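Local coordinates for methyltransferase type 12 (Clostridium thermocellum, PDB 3JWG), which probably catalyses 2'-O-methylation of the 3'-terminal nucleotide of small RNAs with S-adenosyl-L-methionine, this chain being its methyltransferase domain, at residues V136-H148 with H162-W174. Residues are numbered along the deposited sequence; the frame is centred on the assembly and turned at random.
Sequences VIVSTPNKEYNFH and HRFEWTRKEFQTW. Unlike the reference sequence in segment 162-174: Gln172 (reference Glu).
Glu144 and Arg168 offer a compact worked example of a carboxylate held at the first turn of a helix. The guanidinium grips it side-on, NE giving 2.8 Å to Glu144 OE1 and NH2 giving 2.9 Å to Glu144 OE2; both oxygens lie almost in the guanidinium plane but are met from above the carboxylate, the two planes being 61° apart. Arg168 N adds a third bond, to Glu144 OE1, and Asn142 OD1 rests against Arg168 CG while Asn142 ND2 donates to Ser200 O and Phe198 O. Beyond the segments, Glu197 O takes a further bond from Arg168 NH2.

The buried, apolar part lies where strand 136-141 of the Rossmann-like methyltransferase sheet faces helix 168-174. With its OG1 anti to the backbone N (chi1 -168°) and hydrogen-bonded to Glu113 OE1, Thr140 lays CG2 over one face of the Phe171 ring, a CH-pi contact 4.0 Å from the centroid. Val138 CG1 stands 3.9 Å from Phe171 CE1. Beside the strand end a water links Thr140 OG1 and Pro141 O to Trp166 N.

Toward solvent the join turns polar and watery. Lys143 N donates to Trp166 O (2.9 Å), whereas Lys143 NZ reaches Arg163 O only weakly and shares a water with Glu165 O and Glu170 OE1. NE and NH2 of Arg168 and the backbone N of the same residue, at the helix N-terminus, would thus be expected to stabilise Glu144 as a carboxylate and fix its rotation.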
loop_
_atom_site.group_PDB
_atom_site.type_symbol
_atom_site.label_atom_id
_atom_site.label_comp_id
_atom_site.label_asym_id
_atom_site.label_seq_id
_atom_site.Cartn_x
_atom_site.Cartn_y
_atom_site.Cartn_z
ATOM N N VAL A 136 -5.261 2.891 7.404
ATOM C CA VAL A 136 -4.264 3.076 6.350
ATOM C C VAL A 136 -3.170 2.043 6.616
ATOM O O VAL A 136 -2.691 1.922 7.743
ATOM C CB VAL A 136 -3.627 4.483 6.369
ATOM C CG1 VAL A 136 -2.527 4.560 5.312
ATOM C CG2 VAL A 136 -4.690 5.550 6.109
ATOM N N ILE A 137 -2.806 1.282 5.594
ATOM C CA ILE A 137 -1.762 0.272 5.727
ATOM C C ILE A 137 -0.608 0.653 4.812
ATOM O O ILE A 137 -0.775 0.719 3.591
ATOM C CB ILE A 137 -2.282 -1.127 5.323
ATOM C CG1 ILE A 137 -3.441 -1.539 6.241
ATOM C CG2 ILE A 137 -1.152 -2.147 5.402
ATOM C CD1 ILE A 137 -4.112 -2.843 5.832
ATOM N N VAL A 138 0.557 0.921 5.400
ATOM C CA VAL A 138 1.736 1.293 4.616
ATOM C C VAL A 138 2.787 0.208 4.769
ATOM O O VAL A 138 3.165 -0.144 5.889
ATOM C CB VAL A 138 2.359 2.636 5.088
ATOM C CG1 VAL A 138 3.526 3.010 4.177
ATOM C CG2 VAL A 138 1.312 3.745 5.090
ATOM N N SER A 139 3.243 -0.331 3.646
ATOM C CA SER A 139 4.260 -1.377 3.650
ATOM C C SER A 139 5.470 -0.899 2.859
ATOM O O SER A 139 5.332 -0.338 1.771
ATOM C CB SER A 139 3.703 -2.658 3.017
ATOM O OG SER A 139 4.679 -3.683 2.978
ATOM N N THR A 140 6.659 -1.128 3.408
ATOM C CA THR A 140 7.886 -0.709 2.751
ATOM C C THR A 140 9.025 -1.599 3.247
ATOM O O THR A 140 8.965 -2.145 4.350
ATOM C CB THR A 140 8.187 0.786 3.070
ATOM O OG1 THR A 140 9.229 1.272 2.214
ATOM C CG2 THR A 140 8.598 0.956 4.527
ATOM N N PRO A 141 10.061 -1.778 2.419
ATOM C CA PRO A 141 11.222 -2.603 2.764
ATOM C C PRO A 141 11.951 -2.132 4.017
ATOM O O PRO A 141 11.937 -0.945 4.351
ATOM C CB PRO A 141 12.118 -2.475 1.531
ATOM C CG PRO A 141 11.154 -2.291 0.419
ATOM C CD PRO A 141 10.118 -1.345 1.014
ATOM N N ASN A 142 12.574 -3.074 4.720
ATOM C CA ASN A 142 13.373 -2.726 5.882
ATOM C C ASN A 142 14.787 -2.733 5.311
ATOM O O ASN A 142 15.346 -3.798 5.024
ATOM C CB ASN A 142 13.226 -3.772 6.995
ATOM C CG ASN A 142 14.425 -3.789 7.938
ATOM O OD1 ASN A 142 15.051 -2.750 8.193
ATOM N ND2 ASN A 142 14.741 -4.967 8.468
ATOM N N LYS A 143 15.355 -1.547 5.111
ATOM C CA LYS A 143 16.687 -1.457 4.528
ATOM C C LYS A 143 17.750 -2.264 5.262
ATOM O O LYS A 143 18.643 -2.831 4.636
ATOM C CB LYS A 143 17.152 0.002 4.440
ATOM C CG LYS A 143 18.549 0.125 3.829
ATOM C CD LYS A 143 18.863 1.520 3.310
ATOM C CE LYS A 143 18.995 2.532 4.419
ATOM N NZ LYS A 143 19.672 3.770 3.904
ATOM N N GLU A 144 17.647 -2.313 6.584
ATOM C CA GLU A 144 18.616 -3.022 7.412
ATOM C C GLU A 144 18.747 -4.497 7.048
ATOM O O GLU A 144 19.810 -5.104 7.229
ATOM C CB GLU A 144 18.228 -2.875 8.875
ATOM C CG GLU A 144 18.371 -1.448 9.377
ATOM C CD GLU A 144 17.768 -1.260 10.741
ATOM O OE1 GLU A 144 16.578 -0.881 10.821
ATOM O OE2 GLU A 144 18.481 -1.507 11.735
ATOM N N TYR A 145 17.669 -5.065 6.523
ATOM C CA TYR A 145 17.678 -6.463 6.136
ATOM C C TYR A 145 18.766 -6.754 5.109
ATOM O O TYR A 145 19.346 -7.839 5.098
ATOM C CB TYR A 145 16.329 -6.858 5.544
ATOM C CG TYR A 145 16.186 -8.345 5.340
ATOM C CD1 TYR A 145 15.950 -9.192 6.421
ATOM C CD2 TYR A 145 16.303 -8.909 4.072
ATOM C CE1 TYR A 145 15.831 -10.565 6.248
ATOM C CE2 TYR A 145 16.188 -10.287 3.884
ATOM C CZ TYR A 145 15.951 -11.105 4.978
ATOM O OH TYR A 145 15.820 -12.464 4.809
ATOM N N ASN A 146 19.037 -5.784 4.240
ATOM C CA ASN A 146 20.038 -5.966 3.201
ATOM C C ASN A 146 21.477 -5.825 3.702
ATOM O O ASN A 146 22.419 -6.096 2.960
ATOM C CB ASN A 146 19.792 -4.985 2.051
ATOM C CG ASN A 146 18.420 -5.167 1.406
ATOM O OD1 ASN A 146 17.398 -4.733 1.948
ATOM N ND2 ASN A 146 18.393 -5.823 0.250
ATOM N N PHE A 147 21.642 -5.403 4.953
ATOM C CA PHE A 147 22.975 -5.240 5.536
ATOM C C PHE A 147 23.640 -6.596 5.726
ATOM O O PHE A 147 24.868 -6.707 5.715
ATOM C CB PHE A 147 22.892 -4.544 6.898
ATOM C CG PHE A 147 22.525 -3.090 6.825
ATOM C CD1 PHE A 147 22.126 -2.410 7.972
ATOM C CD2 PHE A 147 22.591 -2.392 5.623
ATOM C CE1 PHE A 147 21.796 -1.058 7.924
ATOM C CE2 PHE A 147 22.264 -1.038 5.566
ATOM C CZ PHE A 147 21.864 -0.372 6.720
ATOM N N HIS A 148 22.819 -7.625 5.907
ATOM C CA HIS A 148 23.319 -8.975 6.112
ATOM C C HIS A 148 23.706 -9.608 4.781
ATOM O O HIS A 148 22.847 -10.026 4.004
ATOM C CB HIS A 148 22.251 -9.816 6.820
ATOM C CG HIS A 148 22.724 -11.172 7.244
ATOM N ND1 HIS A 148 23.897 -11.368 7.942
ATOM C CD2 HIS A 148 22.161 -12.396 7.106
ATOM C CE1 HIS A 148 24.034 -12.654 8.215
ATOM N NE2 HIS A 148 22.994 -13.299 7.719
ATOM N N HIS A 162 19.940 -0.577 -2.715
ATOM C CA HIS A 162 18.902 -0.458 -1.688
ATOM C C HIS A 162 19.016 0.812 -0.848
ATOM O O HIS A 162 18.359 0.939 0.185
ATOM C CB HIS A 162 18.960 -1.676 -0.758
ATOM C CG HIS A 162 18.647 -2.971 -1.439
ATOM N ND1 HIS A 162 17.366 -3.333 -1.798
ATOM C CD2 HIS A 162 19.451 -3.980 -1.851
ATOM C CE1 HIS A 162 17.394 -4.508 -2.403
ATOM N NE2 HIS A 162 18.648 -4.922 -2.449
ATOM N N ARG A 163 19.821 1.765 -1.296
ATOM C CA ARG A 163 20.031 2.984 -0.522
ATOM C C ARG A 163 18.773 3.811 -0.270
ATOM O O ARG A 163 18.699 4.557 0.712
ATOM C CB ARG A 163 21.092 3.852 -1.200
ATOM C CG ARG A 163 22.403 3.133 -1.451
ATOM C CD ARG A 163 22.878 3.396 -2.874
ATOM N NE ARG A 163 23.331 4.759 -3.055
ATOM C CZ ARG A 163 23.417 5.380 -4.227
ATOM N NH1 ARG A 163 23.066 4.773 -5.356
ATOM N NH2 ARG A 163 23.889 6.613 -4.262
ATOM N N PHE A 164 17.784 3.685 -1.142
ATOM C CA PHE A 164 16.568 4.449 -0.954
ATOM C C PHE A 164 15.509 3.782 -0.097
ATOM O O PHE A 164 14.428 4.337 0.108
ATOM C CB PHE A 164 16.009 4.881 -2.305
ATOM C CG PHE A 164 16.583 6.182 -2.782
ATOM C CD1 PHE A 164 16.525 6.548 -4.118
ATOM C CD2 PHE A 164 17.180 7.053 -1.875
ATOM C CE1 PHE A 164 17.050 7.759 -4.537
ATOM C CE2 PHE A 164 17.706 8.262 -2.283
ATOM C CZ PHE A 164 17.642 8.615 -3.612
ATOM N N GLU A 165 15.825 2.600 0.419
ATOM C CA GLU A 165 14.901 1.924 1.318
ATOM C C GLU A 165 15.118 2.590 2.673
ATOM O O GLU A 165 16.194 3.138 2.945
ATOM C CB GLU A 165 15.210 0.431 1.413
ATOM C CG GLU A 165 15.194 -0.250 0.070
ATOM C CD GLU A 165 15.355 -1.748 0.154
ATOM O OE1 GLU A 165 16.005 -2.241 1.101
ATOM O OE2 GLU A 165 14.843 -2.433 -0.755
ATOM N N TRP A 166 14.101 2.538 3.519
ATOM C CA TRP A 166 14.159 3.159 4.830
ATOM C C TRP A 166 14.524 2.158 5.901
ATOM O O TRP A 166 14.161 0.985 5.805
ATOM C CB TRP A 166 12.795 3.754 5.180
ATOM C CG TRP A 166 12.296 4.812 4.247
ATOM C CD1 TRP A 166 12.830 5.177 3.039
ATOM C CD2 TRP A 166 11.153 5.653 4.452
ATOM N NE1 TRP A 166 12.089 6.196 2.481
ATOM C CE2 TRP A 166 11.054 6.507 3.328
ATOM C CE3 TRP A 166 10.205 5.768 5.478
ATOM C CZ2 TRP A 166 10.045 7.465 3.205
ATOM C CZ3 TRP A 166 9.198 6.723 5.355
ATOM C CH2 TRP A 166 9.127 7.560 4.224
ATOM N N THR A 167 15.237 2.624 6.924
ATOM C CA THR A 167 15.599 1.756 8.041
ATOM C C THR A 167 14.344 1.682 8.906
ATOM O O THR A 167 13.378 2.412 8.674
ATOM C CB THR A 167 16.735 2.348 8.907
ATOM O OG1 THR A 167 16.327 3.622 9.421
ATOM C CG2 THR A 167 18.025 2.516 8.084
ATOM N N ARG A 168 14.352 0.803 9.898
ATOM C CA ARG A 168 13.198 0.680 10.777
ATOM C C ARG A 168 12.986 1.958 11.580
ATOM O O ARG A 168 11.851 2.373 11.821
ATOM C CB ARG A 168 13.375 -0.530 11.696
ATOM C CG ARG A 168 13.222 -1.855 10.957
ATOM C CD ARG A 168 13.682 -3.033 11.810
ATOM N NE ARG A 168 15.110 -2.955 12.106
ATOM C CZ ARG A 168 15.762 -3.815 12.884
ATOM N NH1 ARG A 168 15.110 -4.822 13.449
ATOM N NH2 ARG A 168 17.062 -3.668 13.099
ATOM N N LYS A 169 14.081 2.596 11.986
ATOM C CA LYS A 169 13.992 3.834 12.755
ATOM C C LYS A 169 13.429 4.964 11.893
ATOM O O LYS A 169 12.628 5.785 12.353
ATOM C CB LYS A 169 15.375 4.235 13.271
ATOM C CG LYS A 169 15.389 5.558 14.012
ATOM C CD LYS A 169 16.804 5.961 14.396
ATOM C CE LYS A 169 16.806 7.288 15.132
ATOM N NZ LYS A 169 15.965 7.208 16.358
ATOM N N GLU A 170 13.861 5.007 10.640
ATOM C CA GLU A 170 13.392 6.032 9.720
ATOM C C GLU A 170 11.907 5.869 9.449
ATOM O O GLU A 170 11.167 6.843 9.446
ATOM C CB GLU A 170 14.164 5.965 8.405
ATOM C CG GLU A 170 15.636 6.297 8.572
ATOM C CD GLU A 170 16.390 6.260 7.271
ATOM O OE1 GLU A 170 16.113 5.360 6.449
ATOM O OE2 GLU A 170 17.272 7.126 7.077
ATOM N N PHE A 171 11.469 4.634 9.226
ATOM C CA PHE A 171 10.057 4.401 8.958
ATOM C C PHE A 171 9.183 4.703 10.173
ATOM O O PHE A 171 8.151 5.359 10.061
ATOM C CB PHE A 171 9.811 2.956 8.528
ATOM C CG PHE A 171 8.359 2.647 8.235
ATOM C CD1 PHE A 171 7.707 3.258 7.170
ATOM C CD2 PHE A 171 7.647 1.743 9.018
ATOM C CE1 PHE A 171 6.360 2.971 6.885
ATOM C CE2 PHE A 171 6.303 1.446 8.744
ATOM C CZ PHE A 171 5.659 2.064 7.673
ATOM N N GLN A 172 9.588 4.212 11.337
ATOM C CA GLN A 172 8.795 4.433 12.537
ATOM C C GLN A 172 8.746 5.898 12.933
ATOM O O GLN A 172 7.700 6.393 13.359
ATOM C CB GLN A 172 9.325 3.559 13.672
ATOM C CG GLN A 172 8.968 2.098 13.472
ATOM C CD GLN A 172 9.698 1.174 14.417
ATOM O OE1 GLN A 172 10.037 1.558 15.536
ATOM N NE2 GLN A 172 9.935 -0.055 13.976
ATOM N N THR A 173 9.863 6.602 12.773
ATOM C CA THR A 173 9.910 8.024 13.095
ATOM C C THR A 173 8.943 8.764 12.168
ATOM O O THR A 173 8.171 9.624 12.603
ATOM C CB THR A 173 11.331 8.592 12.897
ATOM O OG1 THR A 173 12.239 7.912 13.773
ATOM C CG2 THR A 173 11.358 10.089 13.200
ATOM N N TRP A 174 8.996 8.416 10.887
ATOM C CA TRP A 174 8.123 9.016 9.885
ATOM C C TRP A 174 6.660 8.716 10.200
ATOM O O TRP A 174 5.816 9.609 10.193
ATOM C CB TRP A 174 8.449 8.459 8.497
ATOM C CG TRP A 174 7.444 8.856 7.459
ATOM C CD1 TRP A 174 7.370 10.052 6.800
ATOM C CD2 TRP A 174 6.344 8.066 6.987
ATOM N NE1 TRP A 174 6.294 10.056 5.946
ATOM C CE2 TRP A 174 5.646 8.850 6.040
ATOM C CE3 TRP A 174 5.880 6.771 7.273
ATOM C CZ2 TRP A 174 4.503 8.384 5.374
ATOM C CZ3 TRP A 174 4.739 6.305 6.606
ATOM C CH2 TRP A 174 4.068 7.111 5.671
HETATM O O HOH W 1 11.903 1.151 2.717
HETATM O O HOH W 2 17.521 5.178 4.189
HETATM O O HOH W 3 16.609 1.249 12.672
#